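Local coordinates for DegV family protein (Streptococcus agalactiae, PDB 3LUP) that binds a long-chain fatty acid in a buried tunnel and may take part in lipid transport or fatty acid metabolism, at the Elaidic acid site. Numbering follows the deposited sequence.

The Elaidic acid site. Residues 31, 64-66, 92, 96-97, 122-123, 126, 160, 162, 175, 195, 201, 235, 264, 267-268, 271-272, 279-280. With ELA (Elaidic acid), chain B.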
# COMPACT_ATOMS: atom_id res chain seq x y z
N ILE A 31 -3.25 10.65 5.45
CA ILE A 31 -4.26 9.76 6.05
C ILE A 31 -4.26 9.88 7.57
O ILE A 31 -3.26 9.56 8.21
CB ILE A 31 -4.07 8.27 5.64
CG1 ILE A 31 -4.10 8.14 4.10
CG2 ILE A 31 -5.13 7.38 6.32
CD1 ILE A 31 -3.84 6.76 3.55
N THR A 64 -8.51 4.47 11.17
CA THR A 64 -8.05 5.47 10.24
C THR A 64 -9.27 6.05 9.53
O THR A 64 -10.39 5.53 9.65
CB THR A 64 -7.06 4.91 9.21
OG1 THR A 64 -7.67 3.83 8.51
CG2 THR A 64 -5.79 4.41 9.89
N SER A 65 -9.06 7.16 8.82
CA SER A 65 -10.09 7.74 7.99
C SER A 65 -9.49 8.04 6.64
O SER A 65 -8.28 8.17 6.52
CB SER A 65 -10.64 9.01 8.62
OG SER A 65 -9.61 9.97 8.68
N GLN A 66 -10.36 8.13 5.63
CA GLN A 66 -9.97 8.45 4.27
C GLN A 66 -9.27 9.80 4.25
O GLN A 66 -9.55 10.65 5.10
CB GLN A 66 -11.21 8.51 3.38
CG GLN A 66 -11.88 7.17 3.15
CD GLN A 66 -13.28 7.28 2.58
OE1 GLN A 66 -13.53 8.02 1.61
NE2 GLN A 66 -14.20 6.53 3.16
N ILE A 92 -4.43 4.25 -2.23
CA ILE A 92 -4.82 3.04 -1.51
C ILE A 92 -5.97 2.22 -2.18
O ILE A 92 -6.94 2.79 -2.71
CB ILE A 92 -5.15 3.43 -0.03
CG1 ILE A 92 -5.37 2.20 0.85
CG2 ILE A 92 -6.34 4.37 0.05
CD1 ILE A 92 -4.97 2.42 2.30
N ILE A 96 -9.93 -1.79 0.51
CA ILE A 96 -9.56 -1.58 1.92
C ILE A 96 -9.87 -0.17 2.40
O ILE A 96 -9.39 0.25 3.46
CB ILE A 96 -8.06 -1.92 2.18
CG1 ILE A 96 -7.14 -0.95 1.45
CG2 ILE A 96 -7.75 -3.38 1.80
CD1 ILE A 96 -5.70 -1.12 1.81
N SER A 97 -10.68 0.55 1.63
CA SER A 97 -11.01 1.95 1.88
C SER A 97 -11.90 2.41 0.75
O SER A 97 -11.61 2.13 -0.42
CB SER A 97 -9.74 2.82 1.89
OG SER A 97 -10.01 4.08 2.45
N ILE A 122 -3.71 -2.07 -4.20
CA ILE A 122 -2.58 -2.34 -3.31
C ILE A 122 -2.29 -1.13 -2.41
O ILE A 122 -3.10 -0.20 -2.33
CB ILE A 122 -1.35 -2.85 -4.11
CG1 ILE A 122 -0.42 -3.67 -3.20
CG2 ILE A 122 -0.67 -1.75 -4.95
CD1 ILE A 122 -1.04 -5.03 -2.80
N THR A 123 -1.17 -1.17 -1.71
CA THR A 123 -0.75 -0.06 -0.88
C THR A 123 0.71 -0.25 -0.54
O THR A 123 1.37 -1.09 -1.13
CB THR A 123 -1.67 0.09 0.38
OG1 THR A 123 -1.39 1.33 1.03
CG2 THR A 123 -1.49 -1.06 1.37
N PRO A 126 4.42 -1.43 -3.34
CA PRO A 126 3.95 -1.53 -4.72
C PRO A 126 3.26 -0.25 -5.20
O PRO A 126 3.46 0.15 -6.35
CB PRO A 126 2.95 -2.69 -4.65
CG PRO A 126 3.56 -3.60 -3.68
CD PRO A 126 4.08 -2.67 -2.59
N GLY A 160 0.56 -8.82 -3.08
CA GLY A 160 0.85 -8.44 -1.71
C GLY A 160 0.41 -9.54 -0.77
O GLY A 160 -0.79 -9.82 -0.66
N ILE A 162 0.77 -11.35 3.23
CA ILE A 162 0.94 -10.90 4.61
C ILE A 162 0.79 -12.04 5.60
O ILE A 162 -0.02 -12.93 5.42
CB ILE A 162 -0.14 -9.84 5.02
CG1 ILE A 162 -0.54 -8.93 3.85
CG2 ILE A 162 0.31 -9.04 6.26
CD1 ILE A 162 -1.99 -8.44 3.94
N ARG A 175 -10.75 -4.99 7.54
CA ARG A 175 -10.13 -5.10 6.21
C ARG A 175 -9.90 -6.53 5.74
O ARG A 175 -9.70 -6.77 4.55
CB ARG A 175 -8.86 -4.26 6.07
CG ARG A 175 -8.92 -2.87 6.68
CD ARG A 175 -9.82 -1.89 5.95
NE ARG A 175 -10.33 -0.93 6.93
CZ ARG A 175 -10.85 0.27 6.66
NH1 ARG A 175 -10.94 0.70 5.41
NH2 ARG A 175 -11.26 1.04 7.64
N PHE A 195 -3.84 -9.97 -1.30
CA PHE A 195 -4.84 -9.14 -1.98
C PHE A 195 -5.53 -9.85 -3.13
O PHE A 195 -4.88 -10.42 -4.02
CB PHE A 195 -4.20 -7.86 -2.48
CG PHE A 195 -4.06 -6.80 -1.43
CD1 PHE A 195 -4.86 -5.65 -1.48
CD2 PHE A 195 -3.11 -6.92 -0.41
CE1 PHE A 195 -4.74 -4.65 -0.52
CE2 PHE A 195 -2.99 -5.92 0.57
CZ PHE A 195 -3.81 -4.78 0.50
N ILE A 201 -8.38 -7.98 1.09
CA ILE A 201 -7.55 -8.92 1.80
C ILE A 201 -8.36 -10.14 2.16
O ILE A 201 -9.40 -10.03 2.82
CB ILE A 201 -6.89 -8.31 3.02
CG1 ILE A 201 -6.28 -6.94 2.68
CG2 ILE A 201 -5.85 -9.32 3.56
CD1 ILE A 201 -5.49 -6.28 3.82
N ILE A 235 8.13 -6.05 4.00
CA ILE A 235 7.61 -4.93 4.76
C ILE A 235 7.14 -5.45 6.11
O ILE A 235 6.52 -6.51 6.17
CB ILE A 235 6.45 -4.23 4.01
CG1 ILE A 235 6.77 -4.13 2.51
CG2 ILE A 235 6.17 -2.86 4.61
CD1 ILE A 235 5.61 -4.52 1.62
N PHE A 264 6.22 -0.47 7.68
CA PHE A 264 4.88 0.11 7.62
C PHE A 264 4.86 1.37 8.50
O PHE A 264 5.72 1.54 9.38
CB PHE A 264 3.82 -0.88 8.12
CG PHE A 264 3.63 -2.10 7.23
CD1 PHE A 264 3.09 -1.99 5.94
CD2 PHE A 264 3.93 -3.38 7.71
CE1 PHE A 264 2.89 -3.13 5.12
CE2 PHE A 264 3.75 -4.51 6.91
CZ PHE A 264 3.23 -4.39 5.61
N VAL A 267 -0.65 4.00 9.78
CA VAL A 267 -1.84 3.74 8.99
C VAL A 267 -2.08 2.23 8.83
O VAL A 267 -3.13 1.73 9.21
CB VAL A 267 -1.79 4.49 7.63
CG1 VAL A 267 -2.97 4.11 6.77
CG2 VAL A 267 -1.78 6.01 7.87
N ILE A 268 -1.07 1.52 8.32
CA ILE A 268 -1.16 0.07 8.09
C ILE A 268 -0.92 -0.76 9.36
O ILE A 268 -1.56 -1.78 9.54
CB ILE A 268 -0.23 -0.38 6.93
CG1 ILE A 268 -0.64 0.34 5.64
CG2 ILE A 268 -0.30 -1.87 6.72
CD1 ILE A 268 0.40 0.34 4.53
N HIS A 271 -4.16 -1.49 11.04
CA HIS A 271 -5.02 -2.56 10.52
C HIS A 271 -4.37 -3.94 10.58
O HIS A 271 -5.06 -4.97 10.60
CB HIS A 271 -5.49 -2.21 9.11
CG HIS A 271 -6.36 -0.99 9.07
ND1 HIS A 271 -7.72 -1.04 9.26
CD2 HIS A 271 -6.04 0.32 8.94
CE1 HIS A 271 -8.22 0.19 9.21
NE2 HIS A 271 -7.22 1.03 9.01
N LEU A 272 -3.04 -3.96 10.62
CA LEU A 272 -2.31 -5.20 10.62
C LEU A 272 -1.93 -5.63 12.03
O LEU A 272 -1.80 -6.83 12.31
CB LEU A 272 -1.08 -5.06 9.72
CG LEU A 272 -1.06 -5.77 8.36
CD1 LEU A 272 -2.31 -5.50 7.53
CD2 LEU A 272 0.21 -5.41 7.61
N PHE A 279 5.10 -9.26 2.05
CA PHE A 279 5.89 -8.84 0.90
C PHE A 279 4.97 -8.20 -0.13
O PHE A 279 3.76 -8.43 -0.15
CB PHE A 279 6.74 -9.98 0.31
CG PHE A 279 5.95 -11.03 -0.44
CD1 PHE A 279 5.65 -12.25 0.16
CD2 PHE A 279 5.53 -10.80 -1.73
CE1 PHE A 279 4.92 -13.23 -0.51
CE2 PHE A 279 4.80 -11.76 -2.42
CZ PHE A 279 4.50 -12.99 -1.81
N GLY A 280 5.57 -7.37 -0.99
CA GLY A 280 4.88 -6.85 -2.16
C GLY A 280 5.83 -6.90 -3.33
O GLY A 280 7.02 -6.58 -3.17
CA ELA B . -10.80 4.14 5.65
C ELA B . -12.00 4.31 6.58
O ELA B . -12.04 3.83 7.76
C3 ELA B . -9.52 4.79 6.17
C4 ELA B . -8.45 4.86 5.08
C5 ELA B . -7.14 4.17 5.49
C6 ELA B . -7.18 2.66 5.22
C7 ELA B . -6.12 1.80 5.89
C8 ELA B . -6.36 0.32 5.55
C9 ELA B . -5.04 -0.43 5.40
C10 ELA B . -5.00 -1.91 5.34
C11 ELA B . -3.73 -2.64 5.74
C12 ELA B . -3.29 -3.68 4.72
C13 ELA B . -2.02 -3.31 3.98
C14 ELA B . -1.19 -4.52 3.57
C15 ELA B . 0.12 -4.06 2.92
C16 ELA B . 0.87 -5.18 2.19
C17 ELA B . 0.98 -4.88 0.70
C18 ELA B . 2.32 -5.32 0.12
OXT ELA B . -13.01 4.92 6.16
O HOH W 1 -11.01 2.38 10.18
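Elaidic acid, the trans-C18:1 fatty acid, threads a deep, mostly apolar tunnel of the DegV fold, with 589 of its 626 Å² hidden by protein. It may come from expression or purification, standing in for another fatty acid. Recognition of the acid is concentrated at the mouth. Arg175, bent at chi2 (-71°), lays its guanidinium edge toward the carboxylate, and NH2 gives carboxylate O a salt bridge and hydrogen bond of 2.9 Å, close to the guanidinium plane and 156° at the hydrogen. The other terminal nitrogen, NH1, bonds the carbonyl O of Ile96 at 2.5 Å from above that carbonyl's plane, which helps fix the rotation of the guanidinium. Carboxylate O lies 3.0 Å from the backbone O of Thr64; this pairing would be a hydrogen bond only if the acid were protonated there, and is otherwise a repulsive contact perhaps eased by Arg175. A water 3.0 Å from the same carboxylate O links it to the Thr64 carbonyl. Farther in, the His271 ring turns one face to the chain, with ELA C8 3.7 Å from its centroid, over the rim. Thr64 OG1, set between its backbone N and carbonyl carbon (chi1 57°), hydrogen-bonds His271 NE2 at 2.9 Å and should hold that ring in place. The trans double bond, C9 to C10, passes the CD1 tip of Ile96, 3.7 Å from C10; with Ile92, Ile201, Ile268 and Leu272 also near, the middle of the chain seems recognised by packing. Beyond it, Thr123 turns its methyl CG2 rather than its hydroxyl to C13, while CG2 of Ile268 meets the same carbon roughly at right angles, and Phe195 meets C14 with its ring edge. The methyl end, C18, stops against CD1 of Ile235 and the backbone of Gly160, Phe279 and Gly280. The tunnel thus runs from the end of strand 63-64, the loop after it and that carrying Arg175, past helix 266-272, to strands 159-163, 230-236 and 277-283 around the methyl end.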